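PDB 6F72: VAO-type flavoprotein oxidase VAO615 from Myceliophthora thermophila, which probably acts as an oxidoreductase whose reduced, bicovalently bound FAD reacts rapidly with molecular oxygen, although its substrate is still unidentified. Local coordinates for residues 100-112 with 482-495. Residues are numbered along the deposited sequence; the frame is centred on the assembly and turned at random.
With NAG (2-acetamido-2-deoxy-beta-D-glucopyranose), chain C.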
loop_
_atom_site.group_PDB
_atom_site.type_symbol
_atom_site.label_atom_id
_atom_site.label_comp_id
_atom_site.label_asym_id
_atom_site.label_seq_id
_atom_site.Cartn_x
_atom_site.Cartn_y
_atom_site.Cartn_z
ATOM N N SER A 100 0.151 11.702 -1.042
ATOM C CA SER A 100 -1.082 11.965 -1.792
ATOM C C SER A 100 -1.368 13.445 -2.032
ATOM O O SER A 100 -1.665 14.197 -1.089
ATOM C CB SER A 100 -2.288 11.291 -1.134
ATOM O OG SER A 100 -3.500 11.788 -1.662
ATOM N N GLN A 101 -1.337 13.827 -3.314
ATOM C CA GLN A 101 -1.646 15.195 -3.743
ATOM C C GLN A 101 -3.069 15.569 -3.337
ATOM O O GLN A 101 -3.351 16.732 -3.063
ATOM C CB GLN A 101 -1.482 15.376 -5.260
ATOM C CG GLN A 101 -0.170 14.893 -5.879
ATOM C CD GLN A 101 -0.212 13.434 -6.311
ATOM O OE1 GLN A 101 -0.975 12.639 -5.770
ATOM N NE2 GLN A 101 0.625 13.074 -7.283
ATOM N N ASN A 102 -3.958 14.573 -3.279
ATOM C CA ASN A 102 -5.338 14.820 -2.883
ATOM C C ASN A 102 -5.464 15.181 -1.403
ATOM O O ASN A 102 -6.280 16.025 -1.043
ATOM C CB ASN A 102 -6.238 13.635 -3.253
ATOM C CG ASN A 102 -7.721 13.914 -3.018
ATOM O OD1 ASN A 102 -8.205 15.029 -3.179
ATOM N ND2 ASN A 102 -8.456 12.868 -2.668
ATOM N N PHE A 103 -4.664 14.529 -0.557
ATOM C CA PHE A 103 -4.689 14.814 0.869
ATOM C C PHE A 103 -3.822 16.034 1.248
ATOM O O PHE A 103 -4.137 16.692 2.223
ATOM C CB PHE A 103 -4.427 13.548 1.729
ATOM C CG PHE A 103 -5.579 12.581 1.702
ATOM C CD1 PHE A 103 -6.698 12.780 2.523
ATOM C CD2 PHE A 103 -5.594 11.523 0.793
ATOM C CE1 PHE A 103 -7.785 11.921 2.460
ATOM C CE2 PHE A 103 -6.682 10.661 0.721
ATOM C CZ PHE A 103 -7.777 10.861 1.556
ATOM N N GLN A 104 -2.764 16.312 0.474
ATOM C CA GLN A 104 -2.071 17.614 0.510
ATOM C C GLN A 104 -3.129 18.706 0.352
ATOM O O GLN A 104 -3.133 19.671 1.110
ATOM C CB GLN A 104 -1.021 17.740 -0.597
ATOM C CG GLN A 104 0.217 16.895 -0.358
ATOM C CD GLN A 104 1.008 16.624 -1.623
ATOM O OE1 GLN A 104 0.807 17.271 -2.644
ATOM N NE2 GLN A 104 1.924 15.656 -1.552
ATOM N N ASN A 105 -4.053 18.497 -0.594
ATOM C CA ASN A 105 -5.248 19.332 -0.756
ATOM C C ASN A 105 -4.932 20.842 -0.879
ATOM O O ASN A 105 -5.639 21.690 -0.327
ATOM C CB ASN A 105 -6.255 19.067 0.377
ATOM C CG ASN A 105 -7.669 19.424 -0.008
ATOM O OD1 ASN A 105 -7.992 19.496 -1.185
ATOM N ND2 ASN A 105 -8.519 19.634 0.984
ATOM N N TYR A 106 -3.844 21.138 -1.588
ATOM C CA TYR A 106 -3.395 22.508 -1.893
ATOM C C TYR A 106 -2.978 23.359 -0.676
ATOM O O TYR A 106 -2.783 24.569 -0.819
ATOM C CB TYR A 106 -4.452 23.262 -2.731
ATOM C CG TYR A 106 -4.931 22.528 -3.977
ATOM C CD1 TYR A 106 -4.257 22.680 -5.198
ATOM C CD2 TYR A 106 -6.068 21.701 -3.946
ATOM C CE1 TYR A 106 -4.688 22.025 -6.347
ATOM C CE2 TYR A 106 -6.509 21.042 -5.098
ATOM C CZ TYR A 106 -5.817 21.214 -6.294
ATOM O OH TYR A 106 -6.218 20.594 -7.450
ATOM N N SER A 107 -2.832 22.741 0.500
ATOM C CA SER A 107 -2.572 23.491 1.734
ATOM C C SER A 107 -1.187 24.107 1.751
ATOM O O SER A 107 -1.015 25.241 2.206
ATOM C CB SER A 107 -2.768 22.634 2.970
ATOM O OG SER A 107 -4.074 22.093 3.006
ATOM N N CYS A 108 -0.214 23.344 1.257
ATOM C CA CYS A 108 1.169 23.775 1.177
ATOM C C CYS A 108 1.898 22.923 0.157
ATOM O O CYS A 108 2.661 22.023 0.507
ATOM C CB CYS A 108 1.867 23.712 2.543
ATOM S SG CYS A 108 3.516 24.461 2.491
ATOM N N VAL A 109 1.650 23.223 -1.110
ATOM C CA VAL A 109 2.171 22.448 -2.234
ATOM C C VAL A 109 3.049 23.341 -3.113
ATOM O O VAL A 109 2.947 24.570 -3.013
ATOM C CB VAL A 109 1.017 21.835 -3.065
ATOM C CG1 VAL A 109 0.308 20.737 -2.271
ATOM C CG2 VAL A 109 0.042 22.917 -3.543
ATOM N N PRO A 110 3.906 22.744 -3.982
ATOM C CA PRO A 110 4.828 23.552 -4.811
ATOM C C PRO A 110 4.209 24.292 -6.006
ATOM O O PRO A 110 4.900 25.091 -6.648
ATOM C CB PRO A 110 5.833 22.512 -5.337
ATOM C CG PRO A 110 5.674 21.325 -4.439
ATOM C CD PRO A 110 4.204 21.308 -4.136
ATOM N N PHE A 111 2.928 24.060 -6.282
ATOM C CA PHE A 111 2.325 24.499 -7.542
ATOM C C PHE A 111 1.313 25.639 -7.398
ATOM O O PHE A 111 0.733 26.077 -8.385
ATOM C CB PHE A 111 1.747 23.283 -8.303
ATOM C CG PHE A 111 2.777 22.224 -8.605
ATOM C CD1 PHE A 111 3.694 22.390 -9.651
ATOM C CD2 PHE A 111 2.868 21.076 -7.813
ATOM C CE1 PHE A 111 4.658 21.421 -9.915
ATOM C CE2 PHE A 111 3.826 20.098 -8.077
ATOM C CZ PHE A 111 4.721 20.273 -9.134
ATOM N N THR A 112 1.112 26.111 -6.170
ATOM C CA THR A 112 0.253 27.255 -5.910
ATOM C C THR A 112 1.055 28.552 -5.826
ATOM O O THR A 112 2.296 28.549 -5.871
ATOM C CB THR A 112 -0.561 27.092 -4.618
ATOM O OG1 THR A 112 0.291 26.618 -3.576
ATOM C CG2 THR A 112 -1.712 26.124 -4.830
ATOM N N TRP A 482 -3.197 12.748 -10.740
ATOM C CA TRP A 482 -3.468 14.124 -10.332
ATOM C C TRP A 482 -3.073 15.059 -11.477
ATOM O O TRP A 482 -2.208 14.725 -12.296
ATOM C CB TRP A 482 -2.672 14.440 -9.081
ATOM C CG TRP A 482 -2.936 15.756 -8.472
ATOM C CD1 TRP A 482 -2.210 16.897 -8.656
ATOM C CD2 TRP A 482 -3.985 16.087 -7.552
ATOM N NE1 TRP A 482 -2.740 17.910 -7.915
ATOM C CE2 TRP A 482 -3.825 17.451 -7.221
ATOM C CE3 TRP A 482 -5.044 15.368 -6.974
ATOM C CZ2 TRP A 482 -4.681 18.121 -6.331
ATOM C CZ3 TRP A 482 -5.899 16.034 -6.085
ATOM C CH2 TRP A 482 -5.708 17.403 -5.774
ATOM N N ASP A 483 -3.721 16.217 -11.549
ATOM C CA ASP A 483 -3.439 17.179 -12.605
ATOM C C ASP A 483 -3.285 18.560 -11.988
ATOM O O ASP A 483 -4.266 19.178 -11.547
ATOM C CB ASP A 483 -4.535 17.149 -13.686
ATOM C CG ASP A 483 -4.232 18.053 -14.879
ATOM O OD1 ASP A 483 -3.183 18.754 -14.921
ATOM O OD2 ASP A 483 -5.077 18.063 -15.788
ATOM N N TRP A 484 -2.036 19.026 -11.967
ATOM C CA TRP A 484 -1.699 20.319 -11.387
ATOM C C TRP A 484 -2.205 21.544 -12.183
ATOM O O TRP A 484 -2.238 22.652 -11.641
ATOM C CB TRP A 484 -0.195 20.400 -11.118
ATOM C CG TRP A 484 0.220 19.559 -9.933
ATOM C CD1 TRP A 484 1.009 18.446 -9.957
ATOM C CD2 TRP A 484 -0.148 19.765 -8.561
ATOM N NE1 TRP A 484 1.171 17.949 -8.680
ATOM C CE2 TRP A 484 0.469 18.733 -7.803
ATOM C CE3 TRP A 484 -0.923 20.732 -7.891
ATOM C CZ2 TRP A 484 0.331 18.634 -6.410
ATOM C CZ3 TRP A 484 -1.062 20.639 -6.508
ATOM C CH2 TRP A 484 -0.441 19.581 -5.777
ATOM N N ASP A 485 -2.599 21.340 -13.445
ATOM C CA ASP A 485 -3.239 22.397 -14.263
ATOM C C ASP A 485 -4.746 22.508 -14.064
ATOM O O ASP A 485 -5.357 23.515 -14.457
ATOM C CB ASP A 485 -3.004 22.145 -15.746
ATOM C CG ASP A 485 -1.560 22.229 -16.139
ATOM O OD1 ASP A 485 -0.752 22.853 -15.427
ATOM O OD2 ASP A 485 -1.222 21.673 -17.196
ATOM N N ALA A 486 -5.354 21.457 -13.525
ATOM C CA ALA A 486 -6.799 21.403 -13.328
ATOM C C ALA A 486 -7.153 22.204 -12.082
ATOM O O ALA A 486 -6.284 22.509 -11.280
ATOM C CB ALA A 486 -7.259 19.944 -13.199
ATOM N N SER A 487 -8.425 22.539 -11.916
ATOM C CA SER A 487 -8.876 23.209 -10.701
ATOM C C SER A 487 -8.993 22.249 -9.495
ATOM O O SER A 487 -9.060 21.030 -9.684
ATOM C CB SER A 487 -10.202 23.922 -10.957
ATOM O OG SER A 487 -11.264 22.997 -10.972
ATOM N N PRO A 488 -9.027 22.793 -8.256
ATOM C CA PRO A 488 -9.355 21.971 -7.067
ATOM C C PRO A 488 -10.707 21.276 -7.182
ATOM O O PRO A 488 -10.861 20.146 -6.728
ATOM C CB PRO A 488 -9.428 22.990 -5.929
ATOM C CG PRO A 488 -8.552 24.109 -6.371
ATOM C CD PRO A 488 -8.585 24.153 -7.876
ATOM N N GLU A 489 -11.670 21.970 -7.779
ATOM C CA GLU A 489 -13.020 21.452 -7.972
ATOM C C GLU A 489 -13.018 20.251 -8.928
ATOM O O GLU A 489 -13.745 19.281 -8.699
ATOM C CB GLU A 489 -13.948 22.571 -8.452
ATOM C CG GLU A 489 -14.132 23.709 -7.440
ATOM C CD GLU A 489 -12.981 24.740 -7.397
ATOM O OE1 GLU A 489 -12.276 24.968 -8.417
ATOM O OE2 GLU A 489 -12.781 25.336 -6.310
ATOM N N GLU A 490 -12.168 20.309 -9.959
ATOM C CA GLU A 490 -11.947 19.195 -10.896
ATOM C C GLU A 490 -11.285 17.956 -10.262
ATOM O O GLU A 490 -11.641 16.814 -10.597
ATOM C CB GLU A 490 -11.168 19.654 -12.129
ATOM C CG GLU A 490 -12.008 20.547 -13.029
ATOM C CD GLU A 490 -11.266 21.107 -14.230
ATOM O OE1 GLU A 490 -10.123 21.601 -14.102
ATOM O OE2 GLU A 490 -11.863 21.078 -15.317
ATOM N N MET A 491 -10.323 18.172 -9.361
ATOM C CA MET A 491 -9.736 17.056 -8.629
ATOM C C MET A 491 -10.715 16.454 -7.639
ATOM O O MET A 491 -10.722 15.230 -7.448
ATOM C CB MET A 491 -8.421 17.447 -7.959
ATOM C CG MET A 491 -7.271 17.664 -8.931
ATOM S SD MET A 491 -6.886 16.341 -10.101
ATOM C CE MET A 491 -7.970 16.692 -11.500
ATOM N N ALA A 492 -11.538 17.311 -7.026
ATOM C CA ALA A 492 -12.581 16.878 -6.094
ATOM C C ALA A 492 -13.630 16.039 -6.828
ATOM O O ALA A 492 -14.126 15.042 -6.287
ATOM C CB ALA A 492 -13.227 18.063 -5.389
ATOM N N ALA A 493 -13.929 16.441 -8.062
ATOM C CA ALA A 493 -14.839 15.710 -8.929
ATOM C C ALA A 493 -14.234 14.383 -9.371
ATOM O O ALA A 493 -14.957 13.389 -9.446
ATOM C CB ALA A 493 -15.246 16.554 -10.133
ATOM N N ARG A 494 -12.926 14.356 -9.645
ATOM C CA ARG A 494 -12.223 13.103 -9.972
ATOM C C ARG A 494 -12.239 12.100 -8.787
ATOM O O ARG A 494 -12.447 10.866 -8.962
ATOM C CB ARG A 494 -10.801 13.388 -10.465
ATOM C CG ARG A 494 -10.113 12.185 -11.099
ATOM C CD ARG A 494 -8.808 12.561 -11.782
ATOM N NE ARG A 494 -9.035 13.192 -13.075
ATOM C CZ ARG A 494 -8.087 13.721 -13.851
ATOM N NH1 ARG A 494 -6.802 13.690 -13.498
ATOM N NH2 ARG A 494 -8.433 14.270 -15.009
ATOM N N ASP A 495 -12.034 12.654 -7.589
ATOM C CA ASP A 495 -12.174 11.936 -6.321
ATOM C C ASP A 495 -13.563 11.255 -6.193
ATOM O O ASP A 495 -13.638 10.029 -5.950
ATOM C CB ASP A 495 -11.895 12.900 -5.151
ATOM C CG ASP A 495 -11.273 12.218 -3.949
ATOM O OD1 ASP A 495 -10.655 11.139 -4.110
ATOM O OD2 ASP A 495 -11.384 12.791 -2.835
HETATM C C1 NAG C . -9.906 19.938 0.758
HETATM C C2 NAG C . -10.551 18.640 1.298
HETATM C C3 NAG C . -12.070 18.775 1.373
HETATM C C4 NAG C . -12.521 20.033 2.132
HETATM C C5 NAG C . -11.736 21.263 1.661
HETATM C C6 NAG C . -11.956 22.465 2.572
HETATM C C7 NAG C . -9.433 16.454 0.958
HETATM C C8 NAG C . -9.221 15.339 -0.016
HETATM N N2 NAG C . -10.209 17.455 0.514
HETATM O O3 NAG C . -12.607 17.604 2.000
HETATM O O4 NAG C . -13.904 20.306 1.865
HETATM O O5 NAG C . -10.325 21.023 1.588
HETATM O O6 NAG C . -11.673 23.634 1.797
HETATM O O7 NAG C . -8.927 16.413 2.070
HETATM O O HOH W 1 -8.324 10.108 -3.204
HETATM O O HOH W 2 -4.739 20.963 -9.559
#
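W482 and W484 meet Y106 and F111 in an aromatic cluster that joins 100-112 to the link between strand 472-480 and helix 488-508 of this VAO-type fold. Q101 passes over W482: CB sits over the five-membered ring (CH-pi, 3.5 Å from the centroid), and CG turns to W484 CZ2 (3.8 Å). A bend at chi2 (89°) turns the amide nearly parallel to the W482 ring, CD 3.8 Å and OE1 4.1 Å from W482 CB, while NE2 is hydrogen-bonded to D85 OD1 and Y409 O. M491 CG covers the other face of W482. F111 CD2 lies over the centre of the W484 indole, whose opposite face receives W482 NE1; W484 NE1 shares D85 with Q101. With an alanine in place of W484, D85 would probably lose one donor and a gap open between F111, V109 and W482. P488 CG covers one face of Y106, whose OH reaches a water (2.6 Å) bound to D483 O and A486 O. N102, its CB on W482 CZ3 and OD1 near C8 of the sugar on N105, donates from ND2 to D495 OD2 (2.9 Å, 159°), 58° above the carboxylate plane; H522 NE2 also bonds OD2.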